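Protoporphyrinogen oxidase (Exiguobacterium sibiricum, PDB 3LOV) probably oxidises coproporphyrinogen III to coproporphyrin III with molecular oxygen, using bound FAD, in coproporphyrin-dependent heme b biosynthesis. Local coordinates at residues G52-S61 and W350-R361. Numbering follows the deposited sequence.
Sequences GFTIERGPDS and WNHSAPDHTVLR. With FAD (flavin-adenine dinucleotide), chain B.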
ATOM      1  N   GLY A  52     -21.690  12.580  -9.616  1.00 33.36           N
ATOM      2  CA  GLY A  52     -20.521  13.323 -10.085  1.00 32.42           C
ATOM      3  C   GLY A  52     -19.272  13.167  -9.205  1.00 31.11           C
ATOM      4  O   GLY A  52     -18.199  13.684  -9.547  1.00 30.47           O
ATOM      5  N   PHE A  53     -19.376  12.423  -8.103  1.00 30.56           N
ATOM      6  CA  PHE A  53     -18.187  12.119  -7.279  1.00 28.91           C
ATOM      7  C   PHE A  53     -17.339  10.972  -7.880  1.00 28.24           C
ATOM      8  O   PHE A  53     -17.879  10.055  -8.484  1.00 28.03           O
ATOM      9  CB  PHE A  53     -18.604  11.734  -5.848  1.00 29.57           C
ATOM     10  CG  PHE A  53     -19.322  12.818  -5.088  1.00 23.15           C
ATOM     11  CD1 PHE A  53     -18.660  13.958  -4.695  1.00 28.11           C
ATOM     12  CD2 PHE A  53     -20.662  12.657  -4.727  1.00 29.84           C
ATOM     13  CE1 PHE A  53     -19.329  14.962  -3.998  1.00 31.32           C
ATOM     14  CE2 PHE A  53     -21.342  13.640  -4.015  1.00 29.02           C
ATOM     15  CZ  PHE A  53     -20.667  14.795  -3.644  1.00 32.96           C
ATOM     16  N   THR A  54     -16.014  11.049  -7.730  1.00 28.46           N
ATOM     17  CA  THR A  54     -15.100   9.909  -7.969  1.00 27.18           C
ATOM     18  C   THR A  54     -14.170   9.804  -6.736  1.00 24.08           C
ATOM     19  O   THR A  54     -13.138  10.481  -6.624  1.00 24.96           O
ATOM     20  CB  THR A  54     -14.275  10.058  -9.279  1.00 28.57           C
ATOM     21  OG1 THR A  54     -15.153  10.333 -10.379  1.00 32.69           O
ATOM     22  CG2 THR A  54     -13.464   8.808  -9.601  1.00 23.44           C
ATOM     23  N   ILE A  55     -14.565   8.974  -5.789  1.00 25.28           N
ATOM     24  CA  ILE A  55     -13.916   8.933  -4.474  1.00 24.50           C
ATOM     25  C   ILE A  55     -13.433   7.511  -4.236  1.00 23.58           C
ATOM     26  O   ILE A  55     -14.228   6.582  -4.312  1.00 25.79           O
ATOM     27  CB  ILE A  55     -14.906   9.370  -3.387  1.00 26.32           C
ATOM     28  CG1 ILE A  55     -15.272  10.852  -3.555  1.00 26.39           C
ATOM     29  CG2 ILE A  55     -14.332   9.155  -1.983  1.00 24.53           C
ATOM     30  CD1 ILE A  55     -16.475  11.284  -2.712  1.00 17.37           C
ATOM     31  N   GLU A  56     -12.139   7.345  -3.960  1.00 21.31           N
ATOM     32  CA  GLU A  56     -11.559   5.998  -3.788  1.00 24.52           C
ATOM     33  C   GLU A  56     -11.883   5.414  -2.412  1.00 23.25           C
ATOM     34  O   GLU A  56     -11.817   6.111  -1.416  1.00 23.54           O
ATOM     35  CB  GLU A  56     -10.034   6.003  -4.036  1.00 22.81           C
ATOM     36  CG  GLU A  56      -9.638   6.486  -5.447  1.00 22.54           C
ATOM     37  CD  GLU A  56     -10.111   5.569  -6.548  1.00 23.02           C
ATOM     38  OE1 GLU A  56     -10.574   4.452  -6.238  1.00 22.24           O
ATOM     39  OE2 GLU A  56      -9.994   5.954  -7.742  1.00 22.83           O
ATOM     40  N   ARG A  57     -12.296   4.153  -2.380  1.00 21.82           N
ATOM     41  CA  ARG A  57     -12.595   3.475  -1.137  1.00 24.04           C
ATOM     42  C   ARG A  57     -11.391   2.771  -0.578  1.00 22.52           C
ATOM     43  O   ARG A  57     -11.300   2.594   0.620  1.00 27.09           O
ATOM     44  CB  ARG A  57     -13.706   2.457  -1.306  1.00 21.29           C
ATOM     45  CG  ARG A  57     -15.096   3.071  -1.455  1.00 32.86           C
ATOM     46  CD  ARG A  57     -16.080   1.920  -1.450  1.00 27.36           C
ATOM     47  NE  ARG A  57     -17.454   2.301  -1.663  1.00 36.82           N
ATOM     48  CZ  ARG A  57     -18.418   2.244  -0.762  1.00 34.89           C
ATOM     49  NH1 ARG A  57     -18.173   1.880   0.488  1.00 37.76           N
ATOM     50  NH2 ARG A  57     -19.643   2.586  -1.118  1.00 36.84           N
ATOM     51  N   GLY A  58     -10.491   2.332  -1.452  1.00 26.11           N
ATOM     52  CA  GLY A  58      -9.226   1.693  -1.062  1.00 22.44           C
ATOM     53  C   GLY A  58      -8.008   2.515  -1.463  1.00 20.81           C
ATOM     54  O   GLY A  58      -7.904   3.676  -1.119  1.00 21.18           O
ATOM     55  N   PRO A  59      -7.061   1.914  -2.176  1.00 17.02           N
ATOM     56  CA  PRO A  59      -5.943   2.715  -2.716  1.00 20.81           C
ATOM     57  C   PRO A  59      -6.464   3.921  -3.535  1.00 24.19           C
ATOM     58  O   PRO A  59      -7.432   3.789  -4.284  1.00 25.84           O
ATOM     59  CB  PRO A  59      -5.236   1.760  -3.683  1.00 19.94           C
ATOM     60  CG  PRO A  59      -5.695   0.409  -3.371  1.00 19.31           C
ATOM     61  CD  PRO A  59      -7.034   0.525  -2.634  1.00 16.59           C
ATOM     62  N   ASP A  60      -5.871   5.094  -3.383  1.00 28.34           N
ATOM     63  CA  ASP A  60      -6.333   6.213  -4.194  1.00 29.92           C
ATOM     64  C   ASP A  60      -5.433   6.477  -5.388  1.00 27.81           C
ATOM     65  O   ASP A  60      -5.831   7.173  -6.319  1.00 29.38           O
ATOM     66  CB  ASP A  60      -6.606   7.472  -3.339  1.00 32.53           C
ATOM     67  CG  ASP A  60      -5.351   8.225  -2.929  1.00 32.94           C
ATOM     68  OD1 ASP A  60      -4.252   7.651  -2.975  1.00 24.67           O
ATOM     69  OD2 ASP A  60      -5.487   9.416  -2.571  1.00 31.69           O
ATOM     70  N   SER A  61      -4.224   5.923  -5.364  1.00 24.78           N
ATOM     71  CA  SER A  61      -3.211   6.275  -6.350  1.00 23.81           C
ATOM     72  C   SER A  61      -2.032   5.319  -6.246  1.00 21.45           C
ATOM     73  O   SER A  61      -2.064   4.387  -5.456  1.00 23.86           O
ATOM     74  CB  SER A  61      -2.755   7.727  -6.112  1.00 27.08           C
ATOM     75  OG  SER A  61      -2.170   7.898  -4.833  1.00 18.30           O
ATOM     76  N   TRP A 350      -7.013  15.850  -5.276  1.00 26.34           N
ATOM     77  CA  TRP A 350      -7.471  15.427  -6.613  1.00 31.24           C
ATOM     78  C   TRP A 350      -8.524  16.369  -7.220  1.00 31.89           C
ATOM     79  O   TRP A 350      -9.664  16.418  -6.759  1.00 35.72           O
ATOM     80  CB  TRP A 350      -8.048  13.991  -6.592  1.00 28.63           C
ATOM     81  CG  TRP A 350      -7.101  13.034  -6.065  1.00 24.33           C
ATOM     82  CD1 TRP A 350      -7.135  12.444  -4.825  1.00 21.66           C
ATOM     83  CD2 TRP A 350      -5.925  12.539  -6.712  1.00 21.88           C
ATOM     84  NE1 TRP A 350      -6.036  11.632  -4.657  1.00 26.77           N
ATOM     85  CE2 TRP A 350      -5.277  11.672  -5.798  1.00 19.65           C
ATOM     86  CE3 TRP A 350      -5.340  12.750  -7.966  1.00 22.24           C
ATOM     87  CZ2 TRP A 350      -4.117  10.994  -6.113  1.00 20.60           C
ATOM     88  CZ3 TRP A 350      -4.157  12.054  -8.270  1.00 19.20           C
ATOM     89  CH2 TRP A 350      -3.561  11.209  -7.338  1.00 25.02           C
ATOM     90  N   ASN A 351      -8.138  17.076  -8.282  1.00 33.02           N
ATOM     91  CA  ASN A 351      -9.055  17.956  -8.992  1.00 33.11           C
ATOM     92  C   ASN A 351     -10.307  17.230  -9.461  1.00 32.55           C
ATOM     93  O   ASN A 351     -11.373  17.781  -9.391  1.00 36.25           O
ATOM     94  CB  ASN A 351      -8.338  18.638 -10.167  1.00 32.27           C
ATOM     95  CG  ASN A 351      -7.385  19.751  -9.710  1.00 39.08           C
ATOM     96  OD1 ASN A 351      -7.413  20.174  -8.560  1.00 35.64           O
ATOM     97  ND2 ASN A 351      -6.563  20.250 -10.630  1.00 47.44           N
ATOM     98  N   HIS A 352     -10.193  15.979  -9.889  1.00 31.42           N
ATOM     99  CA  HIS A 352     -11.325  15.248 -10.493  1.00 30.28           C
ATOM    100  C   HIS A 352     -12.369  14.641  -9.549  1.00 30.95           C
ATOM    101  O   HIS A 352     -13.471  14.275  -9.975  1.00 33.98           O
ATOM    102  CB  HIS A 352     -10.775  14.097 -11.351  1.00 31.86           C
ATOM    103  CG  HIS A 352     -10.272  12.921 -10.550  1.00 27.67           C
ATOM    104  ND1 HIS A 352      -9.027  12.893  -9.967  1.00 30.06           N
ATOM    105  CD2 HIS A 352     -10.835  11.720 -10.274  1.00 24.33           C
ATOM    106  CE1 HIS A 352      -8.843  11.729  -9.363  1.00 29.93           C
ATOM    107  NE2 HIS A 352      -9.928  10.996  -9.536  1.00 24.79           N
ATOM    108  N   SER A 353     -12.039  14.500  -8.273  1.00 30.54           N
ATOM    109  CA  SER A 353     -12.836  13.653  -7.381  1.00 31.19           C
ATOM    110  C   SER A 353     -14.166  14.234  -6.870  1.00 32.51           C
ATOM    111  O   SER A 353     -15.133  13.491  -6.631  1.00 29.71           O
ATOM    112  CB  SER A 353     -11.952  13.249  -6.186  1.00 33.22           C
ATOM    113  OG  SER A 353     -11.366  14.402  -5.591  1.00 42.29           O
ATOM    114  N   ALA A 354     -14.218  15.548  -6.677  1.00 33.43           N
ATOM    115  CA  ALA A 354     -15.335  16.160  -5.955  1.00 36.02           C
ATOM    116  C   ALA A 354     -15.324  17.684  -6.190  1.00 41.11           C
ATOM    117  O   ALA A 354     -15.102  18.490  -5.272  1.00 41.15           O
ATOM    118  CB  ALA A 354     -15.246  15.816  -4.482  1.00 33.96           C
ATOM    119  N   PRO A 355     -15.573  18.085  -7.444  1.00 44.28           N
ATOM    120  CA  PRO A 355     -15.350  19.451  -7.915  1.00 46.31           C
ATOM    121  C   PRO A 355     -15.982  20.571  -7.064  1.00 46.39           C
ATOM    122  O   PRO A 355     -15.328  21.603  -6.822  1.00 48.57           O
ATOM    123  CB  PRO A 355     -15.983  19.429  -9.314  1.00 48.12           C
ATOM    124  CG  PRO A 355     -17.016  18.321  -9.245  1.00 49.73           C
ATOM    125  CD  PRO A 355     -16.330  17.282  -8.422  1.00 44.82           C
ATOM    126  N   ASP A 356     -17.226  20.380  -6.621  1.00 43.67           N
ATOM    127  CA  ASP A 356     -17.941  21.445  -5.903  1.00 43.26           C
ATOM    128  C   ASP A 356     -18.247  21.089  -4.470  1.00 42.20           C
ATOM    129  O   ASP A 356     -19.330  21.391  -3.962  1.00 42.15           O
ATOM    130  CB  ASP A 356     -19.234  21.753  -6.631  1.00 43.51           C
ATOM    131  CG  ASP A 356     -18.977  22.326  -7.993  1.00 48.31           C
ATOM    132  OD1 ASP A 356     -18.399  23.435  -8.042  1.00 53.16           O
ATOM    133  OD2 ASP A 356     -19.303  21.651  -8.993  1.00 49.16           O
ATOM    134  N   HIS A 357     -17.293  20.440  -3.814  1.00 39.70           N
ATOM    135  CA  HIS A 357     -17.494  19.999  -2.446  1.00 36.66           C
ATOM    136  C   HIS A 357     -16.199  19.925  -1.682  1.00 34.61           C
ATOM    137  O   HIS A 357     -15.118  19.933  -2.260  1.00 35.32           O
ATOM    138  CB  HIS A 357     -18.149  18.611  -2.418  1.00 36.36           C
ATOM    139  CG  HIS A 357     -19.510  18.564  -3.028  1.00 36.97           C
ATOM    140  ND1 HIS A 357     -19.713  18.603  -4.390  1.00 37.76           N
ATOM    141  CD2 HIS A 357     -20.736  18.440  -2.466  1.00 41.81           C
ATOM    142  CE1 HIS A 357     -21.005  18.504  -4.641  1.00 39.60           C
ATOM    143  NE2 HIS A 357     -21.648  18.409  -3.490  1.00 42.32           N
ATOM    144  N   THR A 358     -16.343  19.842  -0.359  1.00 33.55           N
ATOM    145  CA  THR A 358     -15.251  19.615   0.538  1.00 32.09           C
ATOM    146  C   THR A 358     -15.413  18.166   0.947  1.00 32.67           C
ATOM    147  O   THR A 358     -16.455  17.773   1.498  1.00 31.83           O
ATOM    148  CB  THR A 358     -15.337  20.549   1.743  1.00 34.70           C
ATOM    149  OG1 THR A 358     -15.168  21.896   1.284  1.00 39.85           O
ATOM    150  CG2 THR A 358     -14.256  20.250   2.776  1.00 33.15           C
ATOM    151  N   VAL A 359     -14.387  17.362   0.662  1.00 30.60           N
ATOM    152  CA  VAL A 359     -14.433  15.945   1.002  1.00 28.72           C
ATOM    153  C   VAL A 359     -13.215  15.554   1.805  1.00 26.30           C
ATOM    154  O   VAL A 359     -12.075  15.765   1.355  1.00 22.96           O
ATOM    155  CB  VAL A 359     -14.518  15.102  -0.251  1.00 27.81           C
ATOM    156  CG1 VAL A 359     -14.635  13.611   0.111  1.00 24.99           C
ATOM    157  CG2 VAL A 359     -15.711  15.589  -1.128  1.00 27.93           C
ATOM    158  N   LEU A 360     -13.471  14.981   2.985  1.00 25.04           N
ATOM    159  CA  LEU A 360     -12.418  14.516   3.880  1.00 24.29           C
ATOM    160  C   LEU A 360     -12.418  12.971   3.887  1.00 24.46           C
ATOM    161  O   LEU A 360     -13.465  12.340   3.971  1.00 27.08           O
ATOM    162  CB  LEU A 360     -12.577  15.101   5.302  1.00 23.82           C
ATOM    163  CG  LEU A 360     -12.533  16.642   5.515  1.00 26.40           C
ATOM    164  CD1 LEU A 360     -12.715  17.023   7.001  1.00 21.42           C
ATOM    165  CD2 LEU A 360     -11.230  17.261   5.000  1.00 18.77           C
ATOM    166  N   ARG A 361     -11.246  12.363   3.755  1.00 22.14           N
ATOM    167  CA  ARG A 361     -11.111  10.886   3.880  1.00 22.91           C
ATOM    168  C   ARG A 361     -10.165  10.582   5.042  1.00 21.99           C
ATOM    169  O   ARG A 361      -8.986  10.894   4.965  1.00 23.84           O
ATOM    170  CB  ARG A 361     -10.613  10.188   2.590  1.00 20.42           C
ATOM    171  CG  ARG A 361     -10.700   8.624   2.697  1.00 22.87           C
ATOM    172  CD  ARG A 361     -10.570   7.830   1.396  1.00 18.31           C
ATOM    173  NE  ARG A 361      -9.195   7.696   0.953  1.00 23.82           N
ATOM    174  CZ  ARG A 361      -8.688   6.640   0.294  1.00 27.10           C
ATOM    175  NH1 ARG A 361      -9.434   5.586  -0.039  1.00 23.97           N
ATOM    176  NH2 ARG A 361      -7.411   6.638  -0.029  1.00 26.24           N
TER
HETATM  177  PA  FAD B 500      -6.687  -8.098  -2.997  1.00 17.82           P
HETATM  178  O1A FAD B 500      -7.043  -6.762  -3.554  1.00 18.79           O
HETATM  179  O2A FAD B 500      -6.861  -8.335  -1.544  1.00 15.01           O
HETATM  180  O5B FAD B 500      -7.508  -9.205  -3.793  1.00 20.72           O
HETATM  181  C5B FAD B 500      -7.647 -10.525  -3.336  1.00 16.19           C
HETATM  182  C4B FAD B 500      -8.813 -11.161  -4.103  1.00 16.20           C
HETATM  183  O4B FAD B 500      -8.883 -12.565  -3.842  1.00 15.61           O
HETATM  184  C3B FAD B 500     -10.129 -10.521  -3.710  1.00 16.44           C
HETATM  185  O3B FAD B 500     -10.917 -10.200  -4.843  1.00 14.25           O
HETATM  186  C2B FAD B 500     -10.740 -11.612  -2.850  1.00 17.01           C
HETATM  187  O2B FAD B 500     -12.123 -11.629  -2.891  1.00 15.72           O
HETATM  188  C1B FAD B 500     -10.200 -12.877  -3.483  1.00 17.25           C
HETATM  189  N9A FAD B 500     -10.195 -14.069  -2.620  1.00 17.90           N
HETATM  190  C8A FAD B 500      -9.989 -14.221  -1.266  1.00 21.99           C
HETATM  191  N7A FAD B 500     -10.083 -15.532  -0.928  1.00 16.36           N
HETATM  192  C5A FAD B 500     -10.355 -16.231  -2.072  1.00 19.04           C
HETATM  193  C6A FAD B 500     -10.538 -17.585  -2.359  1.00 21.65           C
HETATM  194  N6A FAD B 500     -10.428 -18.513  -1.412  1.00 16.43           N
HETATM  195  N1A FAD B 500     -10.810 -17.980  -3.659  1.00 16.90           N
HETATM  196  C2A FAD B 500     -10.857 -17.056  -4.674  1.00 18.13           C
HETATM  197  N3A FAD B 500     -10.649 -15.718  -4.393  1.00 17.02           N
HETATM  198  C4A FAD B 500     -10.427 -15.321  -3.123  1.00 20.86           C
HETATM  199  N1  FAD B 500      -1.357   0.580  -2.872  1.00 22.22           N
HETATM  200  C2  FAD B 500      -0.963   1.637  -3.646  1.00 22.51           C
HETATM  201  O2  FAD B 500      -0.192   1.466  -4.600  1.00 15.26           O
HETATM  202  N3  FAD B 500      -1.408   2.900  -3.346  1.00 19.80           N
HETATM  203  C4  FAD B 500      -2.212   3.148  -2.294  1.00 23.54           C
HETATM  204  O4  FAD B 500      -2.594   4.288  -2.106  1.00 24.44           O
HETATM  205  C4X FAD B 500      -2.598   2.109  -1.474  1.00 22.14           C
HETATM  206  N5  FAD B 500      -3.463   2.350  -0.418  1.00 18.13           N
HETATM  207  C5X FAD B 500      -3.856   1.273   0.381  1.00 26.05           C
HETATM  208  C6  FAD B 500      -4.697   1.495   1.477  1.00 25.58           C
HETATM  209  C7  FAD B 500      -5.097   0.421   2.290  1.00 27.01           C
HETATM  210  C7M FAD B 500      -6.007   0.665   3.458  1.00 27.99           C
HETATM  211  C8  FAD B 500      -4.686  -0.890   1.990  1.00 23.91           C
HETATM  212  C8M FAD B 500      -5.083  -2.078   2.848  1.00 23.18           C
HETATM  213  C9  FAD B 500      -3.862  -1.126   0.894  1.00 18.94           C
HETATM  214  C9A FAD B 500      -3.431  -0.052   0.081  1.00 17.41           C
HETATM  215  N10 FAD B 500      -2.599  -0.285  -1.021  1.00 16.08           N
HETATM  216  C10 FAD B 500      -2.180   0.808  -1.790  1.00 21.87           C
HETATM  217  C1' FAD B 500      -2.083  -1.654  -1.399  1.00 17.38           C
HETATM  218  C2' FAD B 500      -3.003  -2.243  -2.497  1.00 19.51           C
HETATM  219  O2' FAD B 500      -4.268  -2.400  -1.970  1.00 20.77           O
HETATM  220  C3' FAD B 500      -2.521  -3.601  -3.026  1.00 16.92           C
HETATM  221  O3' FAD B 500      -1.391  -3.319  -3.842  1.00 30.23           O
HETATM  222  C4' FAD B 500      -3.531  -4.380  -3.906  1.00 19.29           C
HETATM  223  O4' FAD B 500      -4.898  -4.072  -3.706  1.00 26.01           O
HETATM  224  C5' FAD B 500      -3.433  -5.875  -3.671  1.00 22.86           C
HETATM  225  O5' FAD B 500      -4.257  -6.537  -4.597  1.00 20.38           O
HETATM  226  P   FAD B 500      -4.283  -8.116  -4.603  1.00 14.00           P
HETATM  227  O1P FAD B 500      -2.925  -8.716  -4.346  1.00 15.72           O
HETATM  228  O2P FAD B 500      -5.035  -8.694  -5.778  1.00 17.71           O
HETATM  229  O3P FAD B 500      -5.154  -8.490  -3.270  1.00 13.66           O
HETATM  230  O   HOH W   1     -15.870  13.031 -10.255  1.00 32.44           O
HETATM  231  O   HOH W   2      -9.172   8.541  -8.209  1.00 21.27           O
HETATM  232  O   HOH W   3      -4.681   5.039  -0.392  1.00 30.11           O
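Phe53 turns the edge of its ring onto the imidazole face of His357, a T-shaped pair with planes 65° apart, while CD1 meets the Ala354 methyl in the ring plane. Its CZ stands over the imidazole centre because CG lies opposite the carbonyl carbon (chi1 -62°), which leaves the ring beside its own backbone N; a flat apolar side chain suits this buried place. Thr54 N donates a nearly straight bond of 2.8 Å to Ser353 O. The branched threonine serves two surroundings: OG1 donates to a water that also joins Gly52 O to His352 O, whereas CG2 touches the imidazole edge of His352. Ile55 suits the buried strand, reaching Val359 CG1 with CD1 at 4.1 Å. Glu56 OE2 accepts from a second water, itself bonded to His352 NE2; the carboxylate also bonds Thr47 and the backbone of Leu235.

Strand 55-56, paired with 47-48, leads into the flavin site of this amine-oxidase-type flavoenzyme, and strand 357-364 of the large mixed sheet brings Arg361 to the loop that follows. Bent at chi3, Arg361 sends NH1 2.7 Å to Gly58 O, in the carbonyl plane and on a lone pair, with a weak second bond to Glu56 O; a long, multiply donating side chain is what two buried carbonyls need. Pro59 lays CB 3.5 Å from FAD C4X. Asp60 OD2 receives Trp350 NE1 at 3.1 Å from above the carboxylate plane and pairs with Lys349, while OD1 accepts from Ser61 OG. An asparagine at Asp60 would probably leave the Lys349 charge without its mate. Ser61, small enough to set CB 3.5 Å from Trp350 CZ2, presents its carbonyl O to FAD N3 in a weak bond.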